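Long-range contacts in oxidoreductase (Bordetella pertussis, PDB 3Q2K), which probably oxidises a UDP-linked N-acetylglucosaminuronic acid with NAD as cofactor, a step in making a diacetamido-mannuronic acid sugar: residues L104-A109 / K133-A138; G116-S121 / G143-V148; T127-G132 / Q347-L352. All coordinates share one frame; numbering follows the deposited sequence.

Contact 1: residues L104-A109 / K133-A138. With NAI (1,4-dihydronicotinamide adenine dinucleotide), chain U.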
loop_
_atom_site.group_PDB
_atom_site.type_symbol
_atom_site.label_atom_id
_atom_site.label_comp_id
_atom_site.label_asym_id
_atom_site.label_seq_id
_atom_site.Cartn_x
_atom_site.Cartn_y
_atom_site.Cartn_z
ATOM N N LEU C 104 3.773 30.746 15.979
ATOM C CA LEU C 104 2.893 31.908 16.087
ATOM C C LEU C 104 2.730 32.738 14.820
ATOM O O LEU C 104 1.771 33.497 14.753
ATOM C CB LEU C 104 3.426 32.912 17.107
ATOM C CG LEU C 104 3.493 32.335 18.517
ATOM C CD1 LEU C 104 4.301 33.339 19.358
ATOM C CD2 LEU C 104 2.068 32.077 18.999
ATOM N N HIS C 105 3.683 32.688 13.891
ATOM C CA HIS C 105 3.683 33.604 12.758
ATOM C C HIS C 105 2.341 33.594 12.035
ATOM O O HIS C 105 1.794 34.649 11.704
ATOM C CB HIS C 105 4.766 33.253 11.740
ATOM C CG HIS C 105 6.146 33.322 12.305
ATOM N ND1 HIS C 105 7.257 32.927 11.593
ATOM C CD2 HIS C 105 6.594 33.715 13.521
ATOM C CE1 HIS C 105 8.337 33.100 12.336
ATOM N NE2 HIS C 105 7.962 33.582 13.508
ATOM N N PRO C 106 1.796 32.397 11.783
ATOM C CA PRO C 106 0.549 32.349 11.019
ATOM C C PRO C 106 -0.547 33.181 11.696
ATOM O O PRO C 106 -1.303 33.957 11.100
ATOM C CB PRO C 106 0.153 30.871 11.092
ATOM C CG PRO C 106 1.423 30.129 11.384
ATOM C CD PRO C 106 2.311 31.065 12.141
ATOM N N TRP C 107 -0.678 32.932 12.990
ATOM C CA TRP C 107 -1.775 33.525 13.736
ATOM C C TRP C 107 -1.491 35.009 13.919
ATOM O O TRP C 107 -2.386 35.831 13.754
ATOM C CB TRP C 107 -1.944 32.784 15.062
ATOM C CG TRP C 107 -2.148 31.322 14.808
ATOM C CD1 TRP C 107 -1.259 30.311 15.029
ATOM C CD2 TRP C 107 -3.312 30.717 14.226
ATOM N NE1 TRP C 107 -1.812 29.110 14.644
ATOM C CE2 TRP C 107 -3.072 29.331 14.148
ATOM C CE3 TRP C 107 -4.546 31.210 13.785
ATOM C CZ2 TRP C 107 -4.033 28.439 13.665
ATOM C CZ3 TRP C 107 -5.494 30.327 13.296
ATOM C CH2 TRP C 107 -5.231 28.954 13.236
ATOM N N GLN C 108 -0.242 35.371 14.183
ATOM C CA GLN C 108 0.085 36.786 14.266
ATOM C C GLN C 108 -0.133 37.419 12.893
ATOM O O GLN C 108 -0.672 38.523 12.793
ATOM C CB GLN C 108 1.506 36.980 14.810
ATOM C CG GLN C 108 1.526 36.633 16.286
ATOM C CD GLN C 108 2.888 36.802 16.914
ATOM O OE1 GLN C 108 3.001 37.010 18.119
ATOM N NE2 GLN C 108 3.933 36.681 16.111
ATOM N N ALA C 109 0.244 36.732 11.819
ATOM C CA ALA C 109 0.127 37.396 10.525
ATOM C C ALA C 109 -1.343 37.624 10.198
ATOM O O ALA C 109 -1.667 38.600 9.533
ATOM C CB ALA C 109 0.780 36.627 9.415
ATOM N N LYS C 133 -1.093 28.116 4.487
ATOM C CA LYS C 133 -2.160 28.500 3.562
ATOM C C LYS C 133 -3.111 29.578 4.095
ATOM O O LYS C 133 -3.486 30.511 3.380
ATOM C CB LYS C 133 -2.947 27.296 3.041
ATOM C CG LYS C 133 -2.158 26.435 2.047
ATOM C CD LYS C 133 -2.998 25.368 1.350
ATOM C CE LYS C 133 -3.605 24.482 2.423
ATOM N NZ LYS C 133 -4.108 23.156 1.972
ATOM N N ARG C 134 -3.528 29.454 5.349
ATOM C CA ARG C 134 -4.449 30.412 5.949
ATOM C C ARG C 134 -3.793 31.784 6.086
ATOM O O ARG C 134 -4.455 32.785 5.809
ATOM C CB ARG C 134 -4.872 29.918 7.327
ATOM C CG ARG C 134 -6.357 29.682 7.488
ATOM C CD ARG C 134 -6.606 29.543 8.979
ATOM N NE ARG C 134 -5.742 28.527 9.579
ATOM C CZ ARG C 134 -5.848 27.209 9.417
ATOM N NH1 ARG C 134 -4.992 26.390 10.017
ATOM N NH2 ARG C 134 -6.792 26.677 8.651
ATOM N N MET C 135 -2.522 31.846 6.475
ATOM C CA MET C 135 -1.783 33.117 6.502
ATOM C C MET C 135 -1.915 33.765 5.128
ATOM O O MET C 135 -2.371 34.903 5.033
ATOM C CB MET C 135 -0.267 32.933 6.678
ATOM C CG MET C 135 0.234 32.334 7.970
ATOM S SD MET C 135 1.990 32.132 7.633
ATOM C CE MET C 135 2.545 33.833 7.733
ATOM N N VAL C 136 -1.450 33.093 4.077
ATOM C CA VAL C 136 -1.578 33.612 2.713
ATOM C C VAL C 136 -2.978 34.048 2.278
ATOM O O VAL C 136 -3.222 35.112 1.696
ATOM C CB VAL C 136 -1.063 32.599 1.680
ATOM C CG1 VAL C 136 -1.112 33.164 0.268
ATOM C CG2 VAL C 136 0.347 32.222 2.076
ATOM N N LYS C 137 -3.970 33.208 2.532
ATOM C CA LYS C 137 -5.281 33.684 2.125
ATOM C C LYS C 137 -5.615 34.993 2.838
ATOM O O LYS C 137 -6.127 35.936 2.236
ATOM C CB LYS C 137 -6.367 32.614 2.284
ATOM C CG LYS C 137 -6.797 32.339 3.713
ATOM C CD LYS C 137 -7.739 31.146 3.762
ATOM C CE LYS C 137 -8.350 30.965 5.143
ATOM N NZ LYS C 137 -9.337 29.850 5.165
ATOM N N ALA C 138 -5.278 35.082 4.118
ATOM C CA ALA C 138 -5.744 36.214 4.913
ATOM C C ALA C 138 -5.164 37.515 4.377
ATOM O O ALA C 138 -5.892 38.495 4.174
ATOM C CB ALA C 138 -5.366 36.045 6.375
HETATM P PA NAI U . 13.642 33.737 20.576
HETATM O O1A NAI U . 13.235 32.910 21.731
HETATM O O2A NAI U . 15.104 34.331 20.907
HETATM O O5B NAI U . 12.912 35.169 20.448
HETATM C C5B NAI U . 11.601 35.018 20.979
HETATM C C4B NAI U . 10.900 36.316 21.361
HETATM O O4B NAI U . 9.511 36.239 21.012
HETATM C C3B NAI U . 11.070 36.237 22.891
HETATM O O3B NAI U . 11.557 37.507 23.334
HETATM C C2B NAI U . 9.629 35.829 23.305
HETATM O O2B NAI U . 9.242 36.361 24.575
HETATM C C1B NAI U . 8.854 36.622 22.229
HETATM N N9A NAI U . 7.479 36.152 22.234
HETATM C C8A NAI U . 7.010 34.920 22.567
HETATM N N7A NAI U . 5.715 34.934 22.409
HETATM C C5A NAI U . 5.266 36.138 21.989
HETATM C C6A NAI U . 4.022 36.710 21.657
HETATM N N6A NAI U . 2.845 35.986 21.710
HETATM N N1A NAI U . 4.023 37.974 21.245
HETATM C C2A NAI U . 5.134 38.680 21.131
HETATM N N3A NAI U . 6.315 38.184 21.434
HETATM C C4A NAI U . 6.421 36.927 21.843
HETATM O O3 NAI U . 14.011 32.832 19.305
HETATM P PN NAI U . 14.443 33.609 17.967
HETATM O O1N NAI U . 15.773 32.905 17.641
HETATM O O2N NAI U . 14.780 35.114 17.959
HETATM O O5D NAI U . 13.392 33.116 16.841
HETATM C C5D NAI U . 13.348 34.120 15.835
HETATM C C4D NAI U . 12.263 33.793 14.802
HETATM O O4D NAI U . 13.011 34.168 13.626
HETATM C C3D NAI U . 11.978 32.283 14.664
HETATM O O3D NAI U . 11.045 31.975 13.636
HETATM C C2D NAI U . 13.342 31.820 14.114
HETATM O O2D NAI U . 13.093 30.685 13.292
HETATM C C1D NAI U . 13.609 32.966 13.109
HETATM N N1N NAI U . 15.029 33.243 12.910
HETATM C C2N NAI U . 15.422 33.497 11.681
HETATM C C3N NAI U . 16.767 33.770 11.464
HETATM C C7N NAI U . 17.233 34.040 10.092
HETATM O O7N NAI U . 18.404 33.873 9.818
HETATM N N7N NAI U . 16.325 34.433 9.176
HETATM C C4N NAI U . 17.660 33.744 12.534
HETATM C C5N NAI U . 17.168 33.449 13.791
HETATM C C6N NAI U . 15.819 33.209 13.963
#
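Met135 reaches from helix 129-142 to helix 105-114 and lies along Pro106, its thioether SD 3.7 Å from Pro106 CA. A bend about the CG-SD bond (chi3 74°) brings the methyl CE to Ala109, one turn further along the partner helix, where it stands 3.7 Å from Ala109 CB. One side chain thus meets two residues a turn apart on its neighbour, and it also touches Met125 of the loop before helix 129-142. A second, more peripheral meeting pairs Trp107 with Arg134. The far corner of the indole, CH2, comes 3.7 Å from Arg134 NE, and the ring and guanidinium planes are only 16° apart, although the approach is oblique rather than a stack. NE itself finds no hydrogen-bonding partner; what fixes the guanidinium is the salt bridge from NH1 to Asp131, a turn earlier in the same helix. Trp107 also receives Lys137 of the second subunit in a cation-pi contact.

Both helices belong to the Rossmann-type NAD-binding domain, where they follow successive strands of the parallel sheet and run almost alongside each other, their segment axes 8.8 Å apart at an angle of 18°. At its beginning, helix 105-114 borders the dinucleotide. The His105 imidazole presents its edge to the ribose hydroxyl O3D of NADH, with CE1 3.2 Å away, while NE2 is hydrogen-bonded to the carbonyl of Thr100 and ND1 more weakly to that of Pro124, two anchors that would restrain the ring's rotation. Leu104, just before it, packs CD1 beside the adenine; a turn on, Gln108 OE1 lies 3.4 Å from adenine N1A, while its NE2 makes a weak hydrogen bond to Thr100 OG1.

Contact 2: residues G116-S121 / G143-V148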
loop_
_atom_site.group_PDB
_atom_site.type_symbol
_atom_site.label_atom_id
_atom_site.label_comp_id
_atom_site.label_asym_id
_atom_site.label_seq_id
_atom_site.Cartn_x
_atom_site.Cartn_y
_atom_site.Cartn_z
ATOM N N GLY C 116 -5.086 45.436 8.965
ATOM C CA GLY C 116 -4.804 46.177 7.743
ATOM C C GLY C 116 -3.377 46.613 7.497
ATOM O O GLY C 116 -3.173 47.552 6.730
ATOM N N ARG C 117 -2.378 45.973 8.101
ATOM C CA ARG C 117 -0.998 46.314 7.759
ATOM C C ARG C 117 -0.219 45.169 7.113
ATOM O O ARG C 117 -0.579 43.991 7.174
ATOM C CB ARG C 117 -0.203 46.822 8.965
ATOM C CG ARG C 117 -1.037 47.280 10.144
ATOM C CD ARG C 117 -1.400 48.757 10.134
ATOM N NE ARG C 117 -2.232 48.961 11.316
ATOM C CZ ARG C 117 -1.741 49.155 12.534
ATOM N NH1 ARG C 117 -0.427 49.225 12.696
ATOM N NH2 ARG C 117 -2.551 49.301 13.576
ATOM N N HIS C 118 0.903 45.527 6.504
ATOM C CA HIS C 118 1.762 44.540 5.861
ATOM C C HIS C 118 2.451 43.653 6.895
ATOM O O HIS C 118 2.540 44.051 8.058
ATOM C CB HIS C 118 2.783 45.289 5.007
ATOM C CG HIS C 118 2.124 46.253 4.077
ATOM N ND1 HIS C 118 1.309 45.828 3.049
ATOM C CD2 HIS C 118 2.077 47.606 4.074
ATOM C CE1 HIS C 118 0.808 46.882 2.430
ATOM N NE2 HIS C 118 1.276 47.969 3.018
ATOM N N VAL C 119 2.900 42.468 6.485
ATOM C CA VAL C 119 3.536 41.516 7.393
ATOM C C VAL C 119 4.868 41.093 6.796
ATOM O O VAL C 119 4.932 40.756 5.613
ATOM C CB VAL C 119 2.743 40.207 7.510
ATOM C CG1 VAL C 119 3.550 39.156 8.280
ATOM C CG2 VAL C 119 1.359 40.482 8.074
ATOM N N VAL C 120 5.917 41.190 7.605
ATOM C CA VAL C 120 7.189 40.569 7.253
ATOM C C VAL C 120 7.362 39.403 8.217
ATOM O O VAL C 120 7.651 39.630 9.391
ATOM C CB VAL C 120 8.393 41.527 7.333
ATOM C CG1 VAL C 120 9.669 40.818 6.917
ATOM C CG2 VAL C 120 8.186 42.735 6.434
ATOM N N SER C 121 7.124 38.174 7.766
ATOM C CA SER C 121 7.249 37.036 8.679
ATOM C C SER C 121 8.647 36.436 8.631
ATOM O O SER C 121 9.190 36.267 7.534
ATOM C CB SER C 121 6.254 35.931 8.313
ATOM O OG SER C 121 6.323 34.884 9.262
ATOM N N GLY C 143 -5.678 42.472 1.207
ATOM C CA GLY C 143 -4.976 43.367 0.296
ATOM C C GLY C 143 -3.686 43.873 0.910
ATOM O O GLY C 143 -3.216 44.948 0.549
ATOM N N VAL C 144 -3.067 43.127 1.822
ATOM C CA VAL C 144 -1.786 43.587 2.337
ATOM C C VAL C 144 -0.656 42.730 1.776
ATOM O O VAL C 144 -0.904 41.629 1.298
ATOM C CB VAL C 144 -1.752 43.617 3.881
ATOM C CG1 VAL C 144 -2.736 44.658 4.421
ATOM C CG2 VAL C 144 -2.063 42.255 4.479
ATOM N N ARG C 145 0.571 43.233 1.788
ATOM C CA ARG C 145 1.785 42.484 1.476
ATOM C C ARG C 145 2.118 41.481 2.579
ATOM O O ARG C 145 2.047 41.803 3.766
ATOM C CB ARG C 145 2.930 43.494 1.554
ATOM C CG ARG C 145 3.761 43.623 0.304
ATOM C CD ARG C 145 2.802 43.914 -0.824
ATOM N NE ARG C 145 3.524 43.774 -2.080
ATOM C CZ ARG C 145 2.957 43.974 -3.263
ATOM N NH1 ARG C 145 1.688 44.350 -3.315
ATOM N NH2 ARG C 145 3.663 43.822 -4.373
ATOM N N LEU C 146 2.540 40.282 2.192
ATOM C CA LEU C 146 3.095 39.312 3.130
ATOM C C LEU C 146 4.473 38.956 2.589
ATOM O O LEU C 146 4.545 38.437 1.476
ATOM C CB LEU C 146 2.209 38.064 3.155
ATOM C CG LEU C 146 2.833 36.796 3.716
ATOM C CD1 LEU C 146 3.596 37.113 4.996
ATOM C CD2 LEU C 146 1.772 35.722 3.931
ATOM N N PHE C 147 5.544 39.282 3.308
ATOM C CA PHE C 147 6.894 38.912 2.878
ATOM C C PHE C 147 7.401 37.804 3.803
ATOM O O PHE C 147 7.013 37.741 4.962
ATOM C CB PHE C 147 7.906 40.051 2.997
ATOM C CG PHE C 147 7.483 41.334 2.340
ATOM C CD1 PHE C 147 8.010 41.698 1.112
ATOM C CD2 PHE C 147 6.590 42.191 2.964
ATOM C CE1 PHE C 147 7.635 42.873 0.490
ATOM C CE2 PHE C 147 6.232 43.379 2.360
ATOM C CZ PHE C 147 6.731 43.707 1.114
ATOM N N VAL C 148 8.248 36.902 3.320
ATOM C CA VAL C 148 8.860 35.899 4.176
ATOM C C VAL C 148 10.381 36.064 4.115
ATOM O O VAL C 148 10.994 36.162 3.055
ATOM C CB VAL C 148 8.441 34.481 3.749
ATOM C CG1 VAL C 148 9.175 33.434 4.589
ATOM C CG2 VAL C 148 6.915 34.379 3.799
#
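His118 leans over the start of the neighbouring strand, and its side chain can be followed outward from the backbone. CB lies against Arg145, 3.9 Å from Arg145 CB. With CG beside the backbone N (chi1 -53°), the imidazole is carried across to the other segment, where CG rests 3.8 Å from the same Arg145 CB. Next comes ND1, which accepts the amide of Arg145 at 3.0 Å between Arg145 N and His118 ND1; the donor is only 3° out of the ring plane. At the far end CE1 remains near that amide, and the side chain also touches Leu332 of helix 321-333. Arg145 turns its own guanidinium elsewhere, to a salt bridge with Glu337.

Past this side-chain link the backbones take over as a parallel pair, the two strands of a beta-alpha-beta unit whose connecting helix is 129-142, with 146-148 the outermost strand of the Rossmann sheet within the chain. Val119 bonds on both sides of Leu146: its N reaches Arg145 O, and its O takes Phe147 N at 2.8 Å in a nearly straight bond of 171°. Ser121 N then continues the ladder to Phe147 O. On one face Val119 CG1 and Leu146 CD1 lie side by side at 3.9 Å; Val119 also touches Ala109 and Val112 of helix 105-114, and Leu146 meets Val136 of helix 129-142. On the other, Val120 CG2 meets the Phe147 ring obliquely, and Phe147 is backed by Tyr324 and Cys331 of helix 321-333.

Contact 3: residues T127-G132 / Q347-L352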
loop_
_atom_site.group_PDB
_atom_site.type_symbol
_atom_site.label_atom_id
_atom_site.label_comp_id
_atom_site.label_asym_id
_atom_site.label_seq_id
_atom_site.Cartn_x
_atom_site.Cartn_y
_atom_site.Cartn_z
ATOM N N THR C 127 4.697 26.261 10.824
ATOM C CA THR C 127 5.186 24.909 11.066
ATOM C C THR C 127 4.143 23.914 10.539
ATOM O O THR C 127 4.394 22.711 10.460
ATOM C CB THR C 127 5.380 24.690 12.582
ATOM O OG1 THR C 127 4.155 25.079 13.209
ATOM C CG2 THR C 127 6.436 25.613 13.179
ATOM N N ARG C 128 2.949 24.390 10.199
ATOM C CA ARG C 128 1.919 23.512 9.646
ATOM C C ARG C 128 1.425 23.951 8.279
ATOM O O ARG C 128 1.224 25.145 8.046
ATOM C CB ARG C 128 0.749 23.411 10.630
ATOM C CG ARG C 128 1.176 22.658 11.882
ATOM C CD ARG C 128 0.386 23.109 13.097
ATOM N NE ARG C 128 0.656 22.218 14.221
ATOM C CZ ARG C 128 -0.103 22.085 15.307
ATOM N NH1 ARG C 128 -1.217 22.777 15.496
ATOM N NH2 ARG C 128 0.234 21.230 16.260
ATOM N N TRP C 129 1.254 22.996 7.372
ATOM C CA TRP C 129 0.843 23.369 6.020
ATOM C C TRP C 129 -0.408 24.248 5.995
ATOM O O TRP C 129 -0.438 25.337 5.424
ATOM C CB TRP C 129 0.679 22.117 5.160
ATOM C CG TRP C 129 0.165 22.308 3.770
ATOM C CD1 TRP C 129 -0.974 21.747 3.253
ATOM C CD2 TRP C 129 0.732 23.102 2.720
ATOM N NE1 TRP C 129 -1.145 22.148 1.946
ATOM C CE2 TRP C 129 -0.124 22.993 1.603
ATOM C CE3 TRP C 129 1.857 23.926 2.626
ATOM C CZ2 TRP C 129 0.129 23.638 0.388
ATOM C CZ3 TRP C 129 2.128 24.546 1.408
ATOM C CH2 TRP C 129 1.257 24.412 0.308
ATOM N N GLU C 130 -1.450 23.822 6.694
ATOM C CA GLU C 130 -2.745 24.499 6.641
ATOM C C GLU C 130 -2.602 25.899 7.223
ATOM O O GLU C 130 -3.262 26.821 6.760
ATOM C CB GLU C 130 -3.819 23.732 7.431
ATOM C CG GLU C 130 -4.427 22.552 6.681
ATOM C CD GLU C 130 -4.904 22.917 5.285
ATOM O OE1 GLU C 130 -5.411 24.042 5.102
ATOM O OE2 GLU C 130 -4.775 22.106 4.342
ATOM N N ASP C 131 -1.705 26.100 8.182
ATOM C CA ASP C 131 -1.647 27.404 8.840
ATOM C C ASP C 131 -0.996 28.327 7.825
ATOM O O ASP C 131 -1.359 29.498 7.691
ATOM C CB ASP C 131 -0.816 27.422 10.129
ATOM C CG ASP C 131 -1.413 26.563 11.232
ATOM O OD1 ASP C 131 -2.582 26.161 11.085
ATOM O OD2 ASP C 131 -0.751 26.256 12.247
ATOM N N GLY C 132 0.013 27.816 7.132
ATOM C CA GLY C 132 0.669 28.651 6.129
ATOM C C GLY C 132 -0.268 29.035 4.990
ATOM O O GLY C 132 -0.234 30.184 4.546
ATOM N N GLN C 347 6.263 27.581 -1.002
ATOM C CA GLN C 347 6.968 26.614 -1.824
ATOM C C GLN C 347 7.858 25.804 -0.883
ATOM O O GLN C 347 7.834 24.575 -0.866
ATOM C CB GLN C 347 7.813 27.337 -2.874
ATOM C CG GLN C 347 7.622 26.879 -4.299
ATOM C CD GLN C 347 6.174 26.903 -4.750
ATOM O OE1 GLN C 347 5.906 27.184 -5.914
ATOM N NE2 GLN C 347 5.236 26.605 -3.857
ATOM N N SER C 348 8.657 26.448 -0.043
ATOM C CA SER C 348 9.493 25.642 0.847
ATOM C C SER C 348 8.678 25.039 2.005
ATOM O O SER C 348 8.980 23.949 2.488
ATOM C CB SER C 348 10.606 26.560 1.345
ATOM O OG SER C 348 10.017 27.405 2.319
ATOM N N LEU C 349 7.615 25.703 2.458
ATOM C CA LEU C 349 6.780 25.086 3.493
ATOM C C LEU C 349 6.215 23.765 2.976
ATOM O O LEU C 349 6.106 22.801 3.725
ATOM C CB LEU C 349 5.608 25.978 3.911
ATOM C CG LEU C 349 4.740 25.387 5.032
ATOM C CD1 LEU C 349 5.615 24.977 6.212
ATOM C CD2 LEU C 349 3.705 26.392 5.564
ATOM N N ALA C 350 5.816 23.738 1.709
ATOM C CA ALA C 350 5.330 22.517 1.078
ATOM C C ALA C 350 6.336 21.369 1.010
ATOM O O ALA C 350 5.966 20.244 1.338
ATOM C CB ALA C 350 4.730 22.812 -0.299
ATOM N N LEU C 351 7.576 21.607 0.585
ATOM C CA LEU C 351 8.630 20.609 0.745
ATOM C C LEU C 351 8.896 20.157 2.182
ATOM O O LEU C 351 9.136 18.976 2.429
ATOM C CB LEU C 351 9.951 21.170 0.223
ATOM C CG LEU C 351 10.041 21.204 -1.299
ATOM C CD1 LEU C 351 11.338 21.887 -1.681
ATOM C CD2 LEU C 351 10.053 19.751 -1.744
ATOM N N LEU C 352 8.913 21.081 3.137
ATOM C CA LEU C 352 9.168 20.654 4.510
ATOM C C LEU C 352 8.004 19.758 4.876
ATOM O O LEU C 352 8.212 18.762 5.567
ATOM C CB LEU C 352 9.202 21.819 5.517
ATOM C CG LEU C 352 10.253 22.876 5.181
ATOM C CD1 LEU C 352 10.038 24.125 6.028
ATOM C CD2 LEU C 352 11.648 22.290 5.371
#
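Trp129 and Leu349 cross at an angle, the leucine meeting the rim of the indole rather than its face: Leu349 CG lies near the ring plane, 4.0 Å from Trp129 CE3. The indole gets there because Trp129 CG is anti to the backbone N (chi1 176°), which swings the six-membered ring from the first turn of helix 129-142 toward helix 342-361. Its next atom along the rim, CZ3, comes 3.6 Å from Ala350 CB, with CH2 a little farther from the same methyl, so that the six-membered ring meets two consecutive residues of the partner helix, Ala350 obliquely. The opposite end of the indole is tethered by a hydrogen bond from NE1 to oxygen O of the C-terminal carboxylate of Asp370, while Leu346, Thr353 and Arg357 extend the helical surface that the ring packs on.

Leu349 is aimed directly at the other segment, and while CG faces the tryptophan, the methyl CD2 goes elsewhere. It enters beside the backbone at the helix start, 3.8 Å from Gly132 CA and 3.7 Å from Arg128 O. Gly132, without a side chain, lets the methyl come close against the helix backbone. Arg128 holds the N-cap position, and its carbonyl accepts the amide of Gly132, so the leucine packs against the first turn itself. No hydrogen bond crosses between the segments; the interface is apolar and mostly buried.

Helix 129-142 belongs to the NAD-binding Rossmann domain, whereas helix 342-361 falls in the C-terminal alpha/beta family region, and their packing brings it against the Rossmann domain, as in other two-domain GFO/IDH/MocA oxidoreductases.

How the contacts relate
From the N terminus, helix 105-114 comes first, then strand 118-121, helix 129-142 and strand 146-148. Contact 1 closes a loop of 23 residues between the two helices, and contact 2 one of 21 between the two strands; because their segments alternate they cross, and they touch where His105 ND1 lies 3.2 Å from Ser121 OG. Contact 3 begins within the stretches those two span, yet closes only 214 residues later on helix 342-361, so it crosses both. Helix 129-142 is shared by contacts 1 and 3, with Asp131 lying against Pro106 and Trp107. Contacts 1 and 2 thus knit the Rossmann domain together, whereas contact 3 fastens it to the C-terminal domain.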